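Local structure of oxidoreductase, NAD-binding (Acidithiobacillus ferrooxidans, 7BVJ) at residues V79-G84 and I104-E109. The protein catalyses the NAD(+)-dependent oxidation of the glucosamine 3-position of UDP-N-acetylglucosamine to a ketone, a step in lipid A biosynthesis. Numbering follows the deposited sequence.
Sequences VAMQAG and IGMAQE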
loop_
_atom_site.group_PDB
_atom_site.type_symbol
_atom_site.label_atom_id
_atom_site.label_comp_id
_atom_site.label_asym_id
_atom_site.label_seq_id
_atom_site.Cartn_x
_atom_site.Cartn_y
_atom_site.Cartn_z
ATOM N N VAL A 79 -1.912 17.955 -11.885
ATOM C CA VAL A 79 -1.247 18.370 -13.126
ATOM C C VAL A 79 -1.157 17.195 -14.100
ATOM O O VAL A 79 -1.359 17.353 -15.312
ATOM C CB VAL A 79 0.140 18.977 -12.837
ATOM C CG1 VAL A 79 0.855 19.314 -14.152
ATOM C CG2 VAL A 79 0.013 20.241 -11.980
ATOM N N ALA A 80 -0.888 15.993 -13.580
ATOM C CA ALA A 80 -0.704 14.843 -14.453
ATOM C C ALA A 80 -2.014 14.449 -15.125
ATOM O O ALA A 80 -2.033 14.133 -16.319
ATOM C CB ALA A 80 -0.110 13.674 -13.671
ATOM N N MET A 81 -3.127 14.522 -14.398
ATOM C CA MET A 81 -4.408 14.175 -15.001
ATOM C C MET A 81 -4.931 15.266 -15.917
ATOM O O MET A 81 -5.699 14.966 -16.838
ATOM C CB MET A 81 -5.451 13.873 -13.928
ATOM C CG MET A 81 -5.264 12.528 -13.265
ATOM S SD MET A 81 -6.323 12.345 -11.820
ATOM C CE MET A 81 -5.823 10.729 -11.289
ATOM N N GLN A 82 -4.575 16.530 -15.664
ATOM C CA GLN A 82 -4.978 17.588 -16.587
ATOM C C GLN A 82 -4.367 17.372 -17.962
ATOM O O GLN A 82 -4.938 17.796 -18.972
ATOM C CB GLN A 82 -4.571 18.958 -16.044
ATOM C CG GLN A 82 -5.141 20.103 -16.852
ATOM C CD GLN A 82 -6.638 19.958 -17.058
ATOM O OE1 GLN A 82 -7.391 19.814 -16.094
ATOM N NE2 GLN A 82 -7.078 19.989 -18.316
ATOM N N ALA A 83 -3.212 16.714 -18.011
ATOM C CA ALA A 83 -2.528 16.326 -19.233
ATOM C C ALA A 83 -2.999 14.978 -19.785
ATOM O O ALA A 83 -2.316 14.402 -20.641
ATOM C CB ALA A 83 -1.021 16.276 -18.984
ATOM N N GLY A 84 -4.132 14.462 -19.313
ATOM C CA GLY A 84 -4.643 13.191 -19.815
ATOM C C GLY A 84 -3.710 12.023 -19.592
ATOM O O GLY A 84 -3.694 11.090 -20.402
ATOM N N ILE A 104 -10.432 11.487 -7.729
ATOM C CA ILE A 104 -11.333 10.467 -8.264
ATOM C C ILE A 104 -12.269 11.085 -9.297
ATOM O O ILE A 104 -12.448 10.550 -10.396
ATOM C CB ILE A 104 -12.110 9.783 -7.118
ATOM C CG1 ILE A 104 -11.184 8.868 -6.311
ATOM C CG2 ILE A 104 -13.300 8.993 -7.654
ATOM C CD1 ILE A 104 -11.646 8.631 -4.903
ATOM N N GLY A 105 -12.849 12.244 -8.973
ATOM C CA GLY A 105 -13.727 12.908 -9.929
ATOM C C GLY A 105 -13.021 13.278 -11.223
ATOM O O GLY A 105 -13.517 13.004 -12.322
ATOM N N MET A 106 -11.856 13.918 -11.112
ATOM C CA MET A 106 -11.122 14.323 -12.310
ATOM C C MET A 106 -10.716 13.109 -13.144
ATOM O O MET A 106 -10.723 13.162 -14.384
ATOM C CB MET A 106 -9.900 15.145 -11.914
ATOM C CG MET A 106 -9.208 15.852 -13.080
ATOM S SD MET A 106 -7.517 16.389 -12.691
ATOM C CE MET A 106 -7.690 16.712 -10.951
ATOM N N ALA A 107 -10.396 11.991 -12.477
ATOM C CA ALA A 107 -10.025 10.771 -13.186
ATOM C C ALA A 107 -11.204 10.232 -13.968
ATOM O O ALA A 107 -11.076 9.868 -15.143
ATOM C CB ALA A 107 -9.508 9.717 -12.200
ATOM N N GLN A 108 -12.372 10.181 -13.327
ATOM C CA GLN A 108 -13.559 9.697 -14.023
ATOM C C GLN A 108 -13.904 10.597 -15.206
ATOM O O GLN A 108 -14.189 10.104 -16.305
ATOM C CB GLN A 108 -14.726 9.599 -13.046
ATOM C CG GLN A 108 -15.630 8.420 -13.291
ATOM C CD GLN A 108 -17.045 8.710 -12.868
ATOM O OE1 GLN A 108 -17.276 9.503 -11.952
ATOM N NE2 GLN A 108 -18.008 8.088 -13.545
ATOM N N GLU A 109 -13.851 11.921 -15.011
ATOM C CA GLU A 109 -14.119 12.836 -16.123
ATOM C C GLU A 109 -13.141 12.612 -17.268
ATOM O O GLU A 109 -13.520 12.699 -18.440
ATOM C CB GLU A 109 -14.062 14.296 -15.665
ATOM C CG GLU A 109 -14.785 15.277 -16.627
ATOM C CD GLU A 109 -13.860 15.955 -17.653
ATOM O OE1 GLU A 109 -12.866 16.609 -17.252
ATOM O OE2 GLU A 109 -14.142 15.849 -18.872
#
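Met81 and Met106 reach toward each other from neighbouring helices, and the two thioethers pass rather than meet end to end. Along 79-84, Met81 is the first residue to touch the other helix. Its CG lies anti to the carbonyl carbon (chi1 -75°) and the chain beyond is fully extended, which carries the sulfur across the gap to Ala107: CE of Met81 rests on CB of Ala107 at 3.9 Å, and SD of Met81 stands 4.1 Å from the same CB. In return SD of Met106 packs against CB of Met81 at 3.5 Å, at the root of that side chain. Met106 leaves its helix with CG anti to the backbone N, then the turn about chi3 (-31°) swings its CE out of line with the rest of the chain. At the next residue, the backbone N of Gln82 makes a loose approach to SD of Met106, 4.2 Å away. The helix then stops in a Schellman motif with Gly84, of positive phi, as C-prime residue: its N-H bonds to O of Met81 (3.0 Å), and the next residue's N-H bonds back to O of Ala80. On the sheet side, Leu114 of strand 114-117 touches both Met81 and Ala107. This is apolar packing between consecutive helices, 73-82 and 97-110, laid against the parallel sheet of the NAD-binding Rossmann fold.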